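Local structure of tyrocidine synthetase 3 (Brevibacillus brevis, 2JGP) at residues 142-147 / 198-203; 181-186 / 207-212; 335-340 / 350-355; 474-479 / 497-502. The protein forms peptide bonds in the nonribosomal synthesis of the antibiotic tyrocidine, the fragment here pairing a peptidyl carrier domain with a condensation domain. All coordinates share one frame; numbering follows the deposited sequence.

From the N terminus, the first two contacts alternate: helix 133-146 (contact 1) comes first, then helix 180-189 (contact 2), after which strand 202-210 receives the two helices in the same order. They therefore cross, closing loops of 50 and 20 residues, and fasten two helices to one strand of the five-stranded sheet, with centres 25 Å apart. Contacts 3 and 4 follow in series. Contact 3 closes a nine-residue connection between helix 329-345 and strand 350-356; contact 4 closes 17 residues between strand 476-483 and the later helix 489-508. These two touch, Tyr337 N lying 3.6 Å from Phe499 CE1, while contact 1 lies on the opposite side of the chain's centre from both.

Contact 1: 142-147 / 198-203; sequences RLIARH and VAPLIR
Ile144 carries the helix side of this apolar contact and meets two residues of 198-203 through different atoms of one branch. Its CG1 lies 4.2 Å from Ile202 CG2, and its terminal CD1 reaches Pro200 CG at 4.5 Å. The nearly extended outer torsion of Ile144 (chi2 163°) carries CD1 beyond CG1 toward Pro200. On Ile202 the longer branch is directed opposite the backbone N (chi1 -178°), and it is the short CG2 methyl that faces the helix. The touch is light: 99 Å² is buried in all, and the nearest CA atoms, those of Ile144 and Pro200, are 7.5 Å apart. Val169 and Phe171, from loops, also pack on Ile144.

Backbone features shape the second segment. A cis peptide bond precedes Pro200, and Leu201 is the centre of an inverse gamma turn, in which Ile202 N reaches Pro200 O at 3.1 Å in a weak hydrogen bond. The chain then enters strand 202-210 of the five-stranded sheet in the condensation domain. This strand pairs with strand 213-220, which leads directly into the HHxxxDG signature of the family at His221, and Leu201 itself pairs through its backbone with that histidine.

Polar interactions lie at the helix end. His147 is the first residue to leave helical geometry, and Arg146 CG sits 3.8 Å above the centre of its ring. Glu236 OE1 joins the two residues, hydrogen-bonded to His147 NE2 and salt-bridged to Arg146 NE.

Contact 2: 181-186 / 207-212; sequences EEAREL and LKIGED. Unlike the reference sequence in segment 181-186: Glu181 (reference Gln).
Helix 181-186 runs nearly antiparallel to strand 207-210, their directions 150° apart and their axes 9.2 Å at closest approach, with Ala183 set nearest to Leu207. The CA atoms of that pair are 7.1 Å apart, a spacing consistent with the small side chain of Ala183. Its methyl points at the strand and fits between two residues on one strand face: CB is 3.8 Å from Ile209 CG2 and 4.1 Å from Leu207 CD1. The contact directions to these two methyls are close to perpendicular, so CB sits in the cleft between them rather than on top of either. In Ile209, CG1 is placed between the backbone N and the carbonyl carbon (chi1 66°), leaving CG2 as the branch turned to the helix. Leu207 divides its two methyls: while CD1 serves Ala183, CD2 meets Leu186 CD1 at 4.3 Å, three residues, just under one turn, further along the helix. The strand face ends just beyond, where Ile209 and Gly210 both face Arg213 in a classic beta bulge.

Within the helix, Arg184 NH1 makes a long salt bridge of 3.8 Å to Glu181 OE1, while its NH2 pairs with Glu180 OE2. The contact belongs to a beta-alpha-beta unit, in which helix 180-189 connects the parallel neighbours 174-177 and 202-210. Val178 packs on both Ala183 and Leu186, Phe452 also touches Ala183, and strand 213-220 flanks 202-210 on its other edge.

Contact 3: 335-340 / 350-355; sequences AAYNVL and IIVGTP
The Tyr337 ring meets Val352 at its edge: CE2 is 4.0 Å from CG1, which lies near the ring plane, and 4.1 Å from CG2. Tyr337 also meets the ring of Phe467, the planes inclined by about 35°. With CG anti to the backbone N (chi1 -176°), the tyrosine side chain swings its far end toward the strand, and its OH is hydrogen-bonded to Thr430 OG1. The second flat group, the Asn338 amide, meets different strand residues with its two ends. Its OD1 lies 3.9 Å from Ile350 CB, and ND2 lies 4.1 Å from Val352 CG2 while donating to Leu334 O, one turn back in the helix.

These contacts pack helix 329-345 on the strand that follows it in the chain, within the chloramphenicol acetyltransferase-like fold of the condensation domain; the segments meet at 131° with axes 9.6 Å apart. Strand 350-356 pairs antiparallel with 373-379, and Gly353 further bonds through its backbone to Thr430 and Phe432, bringing strand 430-435 alongside.

Ile350 runs alongside Asn338 the opposite way, which brings its CD1 to 3.7 Å from the backbone Asn338 O, and Leu341 and Ala342 of the same helix continue the packing over Ile350.

Contact 4: 474-479 / 497-502; sequences EEMTIG and RHFLTI
The Ile478 side chain lies crosswise to that of Phe499 in the chloramphenicol acetyltransferase-like fold of the condensation domain, where helix 489-508 packs over strand 476-483 of a four-stranded mixed sheet. The short segments meet at 137°, with axes 10.1 Å apart. The end of the isoleucine approaches the ring obliquely, CD1 standing 3.6 Å from Phe499 CE2, while its CG1 is 4.0 Å from Phe499 CD2. A chi1 of 178° swings the Phe499 ring out across the helix surface toward the strand.

Met476, two residues back on the same strand face, addresses the ring differently. Its terminal methyl CE lies near the ring plane, at the edge, 4.5 Å from Phe499 CE2. Leu500 works from beside the ring: its side chain passes that of Ile478 head to tail, bringing Leu500 CD2 to 4.1 Å from Ile478 CG1. Leu333 of helix 329-345 packs on both Met476 and Phe499, and Phe467 from the adjoining strand meets the phenylalanine ring too.

Within the helix, His498 O accepts twice from the same face of its carbonyl plane: from Ile502 N, and from Thr501 OG1 at 2.7 Å, with a C=O...donor angle of 109°.

Contact 1: 142-147 / 198-203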
loop_
_atom_site.group_PDB
_atom_site.type_symbol
_atom_site.label_atom_id
_atom_site.label_comp_id
_atom_site.label_asym_id
_atom_site.label_seq_id
_atom_site.Cartn_x
_atom_site.Cartn_y
_atom_site.Cartn_z
ATOM N N ARG A 142 -3.549 26.677 -5.823
ATOM C CA ARG A 142 -4.249 25.908 -6.852
ATOM C C ARG A 142 -4.409 24.440 -6.453
ATOM O O ARG A 142 -5.473 23.866 -6.655
ATOM C CB ARG A 142 -3.539 26.021 -8.204
ATOM C CG ARG A 142 -3.724 27.374 -8.887
ATOM C CD ARG A 142 -3.259 27.337 -10.335
ATOM N NE ARG A 142 -3.684 28.522 -11.085
ATOM C CZ ARG A 142 -3.116 29.724 -11.010
ATOM N NH1 ARG A 142 -2.077 29.945 -10.206
ATOM N NH2 ARG A 142 -3.593 30.725 -11.742
ATOM N N LEU A 143 -3.362 23.843 -5.877
ATOM C CA LEU A 143 -3.432 22.457 -5.392
ATOM C C LEU A 143 -4.528 22.295 -4.353
ATOM O O LEU A 143 -5.288 21.324 -4.387
ATOM C CB LEU A 143 -2.107 22.008 -4.763
ATOM C CG LEU A 143 -0.961 21.527 -5.658
ATOM C CD1 LEU A 143 0.182 21.065 -4.760
ATOM C CD2 LEU A 143 -1.403 20.401 -6.587
ATOM N N ILE A 144 -4.576 23.240 -3.416
ATOM C CA ILE A 144 -5.588 23.247 -2.363
ATOM C C ILE A 144 -6.989 23.383 -2.958
ATOM O O ILE A 144 -7.909 22.693 -2.532
ATOM C CB ILE A 144 -5.330 24.378 -1.344
ATOM C CG1 ILE A 144 -4.039 24.100 -0.563
ATOM C CG2 ILE A 144 -6.494 24.501 -0.371
ATOM C CD1 ILE A 144 -3.487 25.315 0.165
ATOM N N ALA A 145 -7.145 24.264 -3.946
ATOM C CA ALA A 145 -8.415 24.393 -4.670
ATOM C C ALA A 145 -8.787 23.102 -5.406
ATOM O O ALA A 145 -9.958 22.721 -5.450
ATOM C CB ALA A 145 -8.353 25.557 -5.661
ATOM N N ARG A 146 -7.784 22.435 -5.973
ATOM C CA ARG A 146 -7.994 21.227 -6.781
ATOM C C ARG A 146 -8.389 19.998 -5.969
ATOM O O ARG A 146 -9.256 19.228 -6.388
ATOM C CB ARG A 146 -6.723 20.915 -7.584
ATOM C CG ARG A 146 -6.728 19.589 -8.335
ATOM C CD ARG A 146 -5.486 19.489 -9.214
ATOM N NE ARG A 146 -5.286 18.152 -9.774
ATOM C CZ ARG A 146 -5.973 17.657 -10.800
ATOM N NH1 ARG A 146 -6.951 18.354 -11.361
ATOM N NH2 ARG A 146 -5.699 16.441 -11.244
ATOM N N HIS A 147 -7.736 19.801 -4.826
ATOM C CA HIS A 147 -7.875 18.567 -4.058
ATOM C C HIS A 147 -8.712 18.782 -2.802
ATOM O O HIS A 147 -8.269 19.452 -1.872
ATOM C CB HIS A 147 -6.487 18.033 -3.688
ATOM C CG HIS A 147 -5.674 17.602 -4.868
ATOM N ND1 HIS A 147 -6.032 16.537 -5.667
ATOM C CD2 HIS A 147 -4.531 18.098 -5.395
ATOM C CE1 HIS A 147 -5.142 16.394 -6.632
ATOM N NE2 HIS A 147 -4.220 17.327 -6.490
ATOM N N VAL A 198 -9.365 22.501 11.509
ATOM C CA VAL A 198 -8.994 23.647 10.685
ATOM C C VAL A 198 -8.323 23.206 9.390
ATOM O O VAL A 198 -7.204 22.692 9.400
ATOM C CB VAL A 198 -8.058 24.600 11.454
ATOM C CG1 VAL A 198 -7.581 25.749 10.555
ATOM C CG2 VAL A 198 -8.758 25.145 12.692
ATOM N N ALA A 199 -9.025 23.402 8.280
ATOM C CA ALA A 199 -8.460 23.206 6.956
ATOM C C ALA A 199 -7.768 24.505 6.532
ATOM O O ALA A 199 -8.170 25.592 6.958
ATOM C CB ALA A 199 -9.553 22.817 5.957
ATOM N N PRO A 200 -6.708 24.407 5.718
ATOM C CA PRO A 200 -6.118 23.213 5.128
ATOM C C PRO A 200 -5.158 22.492 6.079
ATOM O O PRO A 200 -4.411 23.137 6.830
ATOM C CB PRO A 200 -5.351 23.776 3.936
ATOM C CG PRO A 200 -4.893 25.106 4.408
ATOM C CD PRO A 200 -5.974 25.623 5.318
ATOM N N LEU A 201 -5.170 21.165 6.040
ATOM C CA LEU A 201 -4.227 20.367 6.821
ATOM C C LEU A 201 -2.921 20.154 6.049
ATOM O O LEU A 201 -2.389 19.045 5.978
ATOM C CB LEU A 201 -4.858 19.036 7.224
ATOM C CG LEU A 201 -6.066 19.227 8.141
ATOM C CD1 LEU A 201 -6.912 17.972 8.204
ATOM C CD2 LEU A 201 -5.612 19.668 9.535
ATOM N N ILE A 202 -2.415 21.240 5.474
ATOM C CA ILE A 202 -1.119 21.249 4.817
ATOM C C ILE A 202 -0.489 22.590 5.128
ATOM O O ILE A 202 -1.184 23.612 5.180
ATOM C CB ILE A 202 -1.232 21.018 3.285
ATOM C CG1 ILE A 202 0.159 20.994 2.634
ATOM C CG2 ILE A 202 -2.103 22.084 2.629
ATOM C CD1 ILE A 202 0.186 20.402 1.222
ATOM N N ARG A 203 0.818 22.583 5.368
ATOM C CA ARG A 203 1.556 23.825 5.592
ATOM C C ARG A 203 2.880 23.773 4.848
ATOM O O ARG A 203 3.433 22.696 4.597
ATOM C CB ARG A 203 1.753 24.115 7.085
ATOM C CG ARG A 203 2.211 22.946 7.934
ATOM C CD ARG A 203 2.487 23.390 9.372
ATOM N NE ARG A 203 1.267 23.560 10.169
ATOM C CZ ARG A 203 0.918 22.822 11.224
ATOM N NH1 ARG A 203 1.690 21.839 11.664
ATOM N NH2 ARG A 203 -0.219 23.073 11.857
#

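Contact 2: 181-186 / 207-212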
loop_
_atom_site.group_PDB
_atom_site.type_symbol
_atom_site.label_atom_id
_atom_site.label_comp_id
_atom_site.label_asym_id
_atom_site.label_seq_id
_atom_site.Cartn_x
_atom_site.Cartn_y
_atom_site.Cartn_z
ATOM N N GLU A 181 22.771 25.535 7.612
ATOM C CA GLU A 181 22.826 24.803 8.882
ATOM C C GLU A 181 21.625 25.125 9.777
ATOM O O GLU A 181 21.092 24.237 10.438
ATOM C CB GLU A 181 24.137 25.089 9.630
ATOM C CG GLU A 181 24.523 24.001 10.631
ATOM C CD GLU A 181 24.891 22.689 9.955
ATOM O OE1 GLU A 181 25.882 22.672 9.192
ATOM O OE2 GLU A 181 24.192 21.677 10.182
ATOM N N GLU A 182 21.200 26.387 9.791
ATOM C CA GLU A 182 19.973 26.776 10.495
ATOM C C GLU A 182 18.747 26.078 9.899
ATOM O O GLU A 182 17.833 25.687 10.626
ATOM C CB GLU A 182 19.778 28.294 10.452
ATOM C CG GLU A 182 20.791 29.077 11.274
ATOM C CD GLU A 182 20.631 30.584 11.141
ATOM O OE1 GLU A 182 19.982 31.043 10.173
ATOM O OE2 GLU A 182 21.158 31.313 12.012
ATOM N N ALA A 183 18.729 25.923 8.576
ATOM C CA ALA A 183 17.638 25.224 7.903
ATOM C C ALA A 183 17.531 23.771 8.371
ATOM O O ALA A 183 16.428 23.251 8.533
ATOM C CB ALA A 183 17.810 25.286 6.388
ATOM N N ARG A 184 18.677 23.130 8.595
ATOM C CA ARG A 184 18.710 21.736 9.042
ATOM C C ARG A 184 18.023 21.513 10.391
ATOM O O ARG A 184 17.349 20.500 10.574
ATOM C CB ARG A 184 20.150 21.210 9.100
ATOM C CG ARG A 184 20.775 20.987 7.734
ATOM C CD ARG A 184 21.974 20.054 7.811
ATOM N NE ARG A 184 22.506 19.745 6.485
ATOM C CZ ARG A 184 23.325 20.528 5.782
ATOM N NH1 ARG A 184 23.741 21.700 6.262
ATOM N NH2 ARG A 184 23.735 20.131 4.582
ATOM N N GLU A 185 18.186 22.449 11.327
ATOM C CA GLU A 185 17.521 22.332 12.632
ATOM C C GLU A 185 16.059 22.768 12.527
ATOM O O GLU A 185 15.176 22.135 13.111
ATOM C CB GLU A 185 18.231 23.161 13.711
ATOM C CG GLU A 185 18.336 22.512 15.128
ATOM C CD GLU A 185 17.440 21.289 15.356
ATOM O OE1 GLU A 185 17.997 20.172 15.460
ATOM O OE2 GLU A 185 16.195 21.429 15.442
ATOM N N LEU A 186 15.801 23.845 11.787
ATOM C CA LEU A 186 14.427 24.325 11.602
ATOM C C LEU A 186 13.503 23.237 11.088
ATOM O O LEU A 186 12.418 23.038 11.632
ATOM C CB LEU A 186 14.368 25.514 10.638
ATOM C CG LEU A 186 14.355 26.910 11.245
ATOM C CD1 LEU A 186 14.129 27.922 10.135
ATOM C CD2 LEU A 186 13.287 27.058 12.316
ATOM N N LEU A 207 12.408 28.309 2.658
ATOM C CA LEU A 207 13.585 28.855 3.327
ATOM C C LEU A 207 14.672 29.135 2.301
ATOM O O LEU A 207 15.198 28.208 1.692
ATOM C CB LEU A 207 14.114 27.868 4.369
ATOM C CG LEU A 207 13.096 27.250 5.326
ATOM C CD1 LEU A 207 13.764 26.156 6.149
ATOM C CD2 LEU A 207 12.487 28.322 6.222
ATOM N N LYS A 208 14.986 30.413 2.110
ATOM C CA LYS A 208 16.109 30.828 1.277
ATOM C C LYS A 208 17.397 30.644 2.071
ATOM O O LYS A 208 17.607 31.314 3.086
ATOM C CB LYS A 208 15.948 32.290 0.861
ATOM C CG LYS A 208 17.066 32.821 -0.035
ATOM C CD LYS A 208 16.630 34.085 -0.770
ATOM C CE LYS A 208 17.611 34.492 -1.864
ATOM N NZ LYS A 208 18.484 35.628 -1.468
ATOM N N ILE A 209 18.242 29.720 1.615
ATOM C CA ILE A 209 19.510 29.413 2.285
ATOM C C ILE A 209 20.711 30.003 1.550
ATOM O O ILE A 209 21.838 29.974 2.055
ATOM C CB ILE A 209 19.700 27.884 2.497
ATOM C CG1 ILE A 209 19.840 27.137 1.165
ATOM C CG2 ILE A 209 18.537 27.327 3.293
ATOM C CD1 ILE A 209 20.133 25.658 1.323
ATOM N N GLY A 210 20.464 30.542 0.360
ATOM C CA GLY A 210 21.503 31.199 -0.409
ATOM C C GLY A 210 20.978 31.824 -1.683
ATOM O O GLY A 210 19.865 31.534 -2.122
ATOM N N GLU A 211 21.787 32.730 -2.228
ATOM C CA GLU A 211 21.661 33.275 -3.584
ATOM C C GLU A 211 20.531 32.661 -4.424
ATOM O O GLU A 211 19.458 33.259 -4.538
ATOM C CB GLU A 211 23.019 33.187 -4.325
ATOM C CG GLU A 211 24.266 33.378 -3.435
ATOM C CD GLU A 211 24.469 32.255 -2.409
ATOM O OE1 GLU A 211 24.022 31.111 -2.651
ATOM O OE2 GLU A 211 25.058 32.528 -1.340
ATOM N N ASP A 212 20.757 31.478 -4.995
ATOM C CA ASP A 212 19.730 30.777 -5.774
ATOM C C ASP A 212 19.500 29.393 -5.168
ATOM O O ASP A 212 19.426 28.395 -5.880
ATOM C CB ASP A 212 20.149 30.660 -7.256
ATOM C CG ASP A 212 19.822 31.909 -8.074
ATOM O OD1 ASP A 212 18.802 32.579 -7.806
ATOM O OD2 ASP A 212 20.587 32.211 -9.009
#

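Contact 3: 335-340 / 350-355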
loop_
_atom_site.group_PDB
_atom_site.type_symbol
_atom_site.label_atom_id
_atom_site.label_comp_id
_atom_site.label_asym_id
_atom_site.label_seq_id
_atom_site.Cartn_x
_atom_site.Cartn_y
_atom_site.Cartn_z
ATOM N N ALA A 335 7.824 -14.776 -0.989
ATOM C CA ALA A 335 8.047 -16.184 -0.717
ATOM C C ALA A 335 9.427 -16.399 -0.092
ATOM O O ALA A 335 9.550 -17.074 0.925
ATOM C CB ALA A 335 7.902 -17.001 -2.006
ATOM N N ALA A 336 10.458 -15.809 -0.698
ATOM C CA ALA A 336 11.828 -15.908 -0.181
ATOM C C ALA A 336 11.940 -15.284 1.211
ATOM O O ALA A 336 12.673 -15.773 2.070
ATOM C CB ALA A 336 12.814 -15.232 -1.139
ATOM N N TYR A 337 11.203 -14.202 1.429
ATOM C CA TYR A 337 11.211 -13.543 2.723
ATOM C C TYR A 337 10.596 -14.455 3.786
ATOM O O TYR A 337 11.142 -14.584 4.883
ATOM C CB TYR A 337 10.494 -12.194 2.638
ATOM C CG TYR A 337 10.541 -11.400 3.918
ATOM C CD1 TYR A 337 11.757 -11.045 4.494
ATOM C CD2 TYR A 337 9.371 -10.991 4.548
ATOM C CE1 TYR A 337 11.804 -10.313 5.677
ATOM C CE2 TYR A 337 9.411 -10.260 5.732
ATOM C CZ TYR A 337 10.631 -9.921 6.284
ATOM O OH TYR A 337 10.680 -9.200 7.458
ATOM N N ASN A 338 9.489 -15.116 3.457
ATOM C CA ASN A 338 8.888 -16.093 4.373
ATOM C C ASN A 338 9.822 -17.242 4.779
ATOM O O ASN A 338 9.824 -17.663 5.942
ATOM C CB ASN A 338 7.595 -16.672 3.803
ATOM C CG ASN A 338 6.394 -15.812 4.103
ATOM O OD1 ASN A 338 5.636 -16.094 5.034
ATOM N ND2 ASN A 338 6.212 -14.758 3.323
ATOM N N VAL A 339 10.605 -17.761 3.836
ATOM C CA VAL A 339 11.571 -18.821 4.178
ATOM C C VAL A 339 12.725 -18.276 5.041
ATOM O O VAL A 339 13.199 -18.962 5.946
ATOM C CB VAL A 339 12.078 -19.651 2.948
ATOM C CG1 VAL A 339 11.838 -18.948 1.625
ATOM C CG2 VAL A 339 13.548 -20.070 3.109
ATOM N N LEU A 340 13.135 -17.034 4.782
ATOM C CA LEU A 340 14.134 -16.347 5.608
ATOM C C LEU A 340 13.670 -16.286 7.064
ATOM O O LEU A 340 14.393 -16.694 7.976
ATOM C CB LEU A 340 14.369 -14.926 5.085
ATOM C CG LEU A 340 15.691 -14.183 5.354
ATOM C CD1 LEU A 340 15.417 -12.728 5.679
ATOM C CD2 LEU A 340 16.563 -14.810 6.418
ATOM N N ILE A 350 3.672 -18.306 9.439
ATOM C CA ILE A 350 4.187 -16.946 9.543
ATOM C C ILE A 350 3.253 -15.943 8.882
ATOM O O ILE A 350 2.758 -16.187 7.779
ATOM C CB ILE A 350 5.572 -16.832 8.862
ATOM C CG1 ILE A 350 6.546 -17.842 9.490
ATOM C CG2 ILE A 350 6.110 -15.397 8.972
ATOM C CD1 ILE A 350 7.976 -17.647 9.112
ATOM N N ILE A 351 3.036 -14.815 9.560
ATOM C CA ILE A 351 2.218 -13.717 9.031
ATOM C C ILE A 351 3.121 -12.514 8.758
ATOM O O ILE A 351 3.897 -12.106 9.623
ATOM C CB ILE A 351 1.093 -13.324 10.009
ATOM C CG1 ILE A 351 0.293 -14.568 10.430
ATOM C CG2 ILE A 351 0.168 -12.282 9.378
ATOM C CD1 ILE A 351 -0.642 -14.335 11.582
ATOM N N VAL A 352 3.029 -11.975 7.542
ATOM C CA VAL A 352 3.803 -10.807 7.127
ATOM C C VAL A 352 2.845 -9.729 6.644
ATOM O O VAL A 352 2.009 -9.992 5.796
ATOM C CB VAL A 352 4.765 -11.156 5.973
ATOM C CG1 VAL A 352 5.437 -9.890 5.426
ATOM C CG2 VAL A 352 5.809 -12.193 6.439
ATOM N N GLY A 353 2.970 -8.523 7.184
ATOM C CA GLY A 353 2.162 -7.394 6.721
ATOM C C GLY A 353 2.619 -6.935 5.353
ATOM O O GLY A 353 3.805 -6.730 5.137
ATOM N N THR A 354 1.684 -6.798 4.415
ATOM C CA THR A 354 2.006 -6.284 3.085
ATOM C C THR A 354 1.135 -5.071 2.740
ATOM O O THR A 354 -0.059 -5.213 2.453
ATOM C CB THR A 354 1.850 -7.355 1.999
ATOM O OG1 THR A 354 0.519 -7.883 2.011
ATOM C CG2 THR A 354 2.850 -8.494 2.217
ATOM N N PRO A 355 1.721 -3.870 2.785
ATOM C CA PRO A 355 0.966 -2.694 2.356
ATOM C C PRO A 355 0.585 -2.744 0.877
ATOM O O PRO A 355 1.355 -3.236 0.051
ATOM C CB PRO A 355 1.926 -1.532 2.646
ATOM C CG PRO A 355 2.886 -2.073 3.674
ATOM C CD PRO A 355 3.057 -3.504 3.293
#

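Contact 4: 474-479 / 497-502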
loop_
_atom_site.group_PDB
_atom_site.type_symbol
_atom_site.label_atom_id
_atom_site.label_comp_id
_atom_site.label_asym_id
_atom_site.label_seq_id
_atom_site.Cartn_x
_atom_site.Cartn_y
_atom_site.Cartn_z
ATOM N N GLU A 474 19.839 -0.632 -12.064
ATOM C CA GLU A 474 21.039 -1.446 -12.276
ATOM C C GLU A 474 21.138 -2.607 -11.279
ATOM O O GLU A 474 22.080 -3.389 -11.338
ATOM C CB GLU A 474 22.319 -0.588 -12.277
ATOM C CG GLU A 474 22.784 -0.036 -10.929
ATOM C CD GLU A 474 21.998 1.184 -10.488
ATOM O OE1 GLU A 474 22.570 2.295 -10.476
ATOM O OE2 GLU A 474 20.803 1.028 -10.160
ATOM N N GLU A 475 20.173 -2.700 -10.363
ATOM C CA GLU A 475 19.981 -3.891 -9.528
ATOM C C GLU A 475 18.804 -3.701 -8.581
ATOM O O GLU A 475 18.337 -2.584 -8.365
ATOM C CB GLU A 475 21.232 -4.223 -8.703
ATOM C CG GLU A 475 21.769 -3.068 -7.867
ATOM C CD GLU A 475 22.913 -3.476 -6.958
ATOM O OE1 GLU A 475 23.168 -4.689 -6.802
ATOM O OE2 GLU A 475 23.563 -2.574 -6.394
ATOM N N MET A 476 18.328 -4.809 -8.026
ATOM C CA MET A 476 17.406 -4.771 -6.906
ATOM C C MET A 476 18.233 -4.566 -5.639
ATOM O O MET A 476 19.262 -5.218 -5.458
ATOM C CB MET A 476 16.628 -6.082 -6.817
ATOM C CG MET A 476 15.585 -6.118 -5.715
ATOM S SD MET A 476 15.010 -7.791 -5.381
ATOM C CE MET A 476 16.469 -8.507 -4.626
ATOM N N THR A 477 17.794 -3.649 -4.780
ATOM C CA THR A 477 18.425 -3.444 -3.483
ATOM C C THR A 477 17.492 -3.932 -2.386
ATOM O O THR A 477 16.270 -3.873 -2.528
ATOM C CB THR A 477 18.756 -1.967 -3.229
ATOM O OG1 THR A 477 17.546 -1.206 -3.187
ATOM C CG2 THR A 477 19.668 -1.424 -4.321
ATOM N N ILE A 478 18.091 -4.415 -1.302
ATOM C CA ILE A 478 17.368 -4.949 -0.157
ATOM C C ILE A 478 17.609 -4.030 1.038
ATOM O O ILE A 478 18.751 -3.850 1.462
ATOM C CB ILE A 478 17.853 -6.386 0.163
ATOM C CG1 ILE A 478 17.465 -7.335 -0.972
ATOM C CG2 ILE A 478 17.257 -6.899 1.467
ATOM C CD1 ILE A 478 15.967 -7.472 -1.161
ATOM N N GLY A 479 16.533 -3.437 1.554
ATOM C CA GLY A 479 16.604 -2.548 2.714
ATOM C C GLY A 479 15.898 -3.161 3.911
ATOM O O GLY A 479 14.834 -3.769 3.765
ATOM N N ARG A 497 22.182 -10.612 3.959
ATOM C CA ARG A 497 23.010 -11.533 3.177
ATOM C C ARG A 497 22.352 -12.906 3.081
ATOM O O ARG A 497 22.415 -13.552 2.039
ATOM C CB ARG A 497 24.411 -11.689 3.792
ATOM C CG ARG A 497 25.266 -10.424 3.772
ATOM C CD ARG A 497 26.746 -10.728 4.025
ATOM N NE ARG A 497 26.999 -11.268 5.365
ATOM C CZ ARG A 497 27.138 -10.538 6.474
ATOM N NH1 ARG A 497 27.052 -9.210 6.442
ATOM N NH2 ARG A 497 27.364 -11.147 7.635
ATOM N N HIS A 498 21.729 -13.347 4.175
ATOM C CA HIS A 498 21.019 -14.622 4.188
ATOM C C HIS A 498 19.812 -14.614 3.250
ATOM O O HIS A 498 19.510 -15.631 2.625
ATOM C CB HIS A 498 20.600 -15.011 5.610
ATOM C CG HIS A 498 21.736 -15.493 6.461
ATOM N ND1 HIS A 498 22.956 -15.866 5.938
ATOM C CD2 HIS A 498 21.827 -15.689 7.796
ATOM C CE1 HIS A 498 23.756 -16.251 6.918
ATOM N NE2 HIS A 498 23.094 -16.155 8.056
ATOM N N PHE A 499 19.137 -13.475 3.127
ATOM C CA PHE A 499 18.066 -13.348 2.137
ATOM C C PHE A 499 18.616 -13.576 0.723
ATOM O O PHE A 499 18.003 -14.281 -0.088
ATOM C CB PHE A 499 17.377 -11.980 2.210
ATOM C CG PHE A 499 16.304 -11.798 1.168
ATOM C CD1 PHE A 499 15.024 -12.289 1.380
ATOM C CD2 PHE A 499 16.585 -11.168 -0.037
ATOM C CE1 PHE A 499 14.038 -12.143 0.411
ATOM C CE2 PHE A 499 15.604 -11.021 -1.016
ATOM C CZ PHE A 499 14.329 -11.509 -0.786
ATOM N N LEU A 500 19.767 -12.973 0.437
ATOM C CA LEU A 500 20.384 -13.093 -0.881
ATOM C C LEU A 500 20.881 -14.507 -1.154
ATOM O O LEU A 500 20.850 -14.955 -2.294
ATOM C CB LEU A 500 21.536 -12.100 -1.044
ATOM C CG LEU A 500 21.162 -10.620 -0.963
ATOM C CD1 LEU A 500 22.417 -9.761 -1.081
ATOM C CD2 LEU A 500 20.139 -10.258 -2.030
ATOM N N THR A 501 21.353 -15.200 -0.117
ATOM C CA THR A 501 21.749 -16.597 -0.272
ATOM C C THR A 501 20.519 -17.464 -0.579
ATOM O O THR A 501 20.559 -18.307 -1.471
ATOM C CB THR A 501 22.527 -17.137 0.959
ATOM O OG1 THR A 501 21.712 -17.055 2.132
ATOM C CG2 THR A 501 23.794 -16.332 1.192
ATOM N N ILE A 502 19.420 -17.236 0.140
ATOM C CA ILE A 502 18.183 -17.967 -0.128
ATOM C C ILE A 502 17.723 -17.692 -1.563
ATOM O O ILE A 502 17.369 -18.617 -2.300
ATOM C CB ILE A 502 17.068 -17.603 0.886
ATOM C CG1 ILE A 502 17.396 -18.182 2.264
ATOM C CG2 ILE A 502 15.712 -18.132 0.409
ATOM C CD1 ILE A 502 16.600 -17.558 3.399
#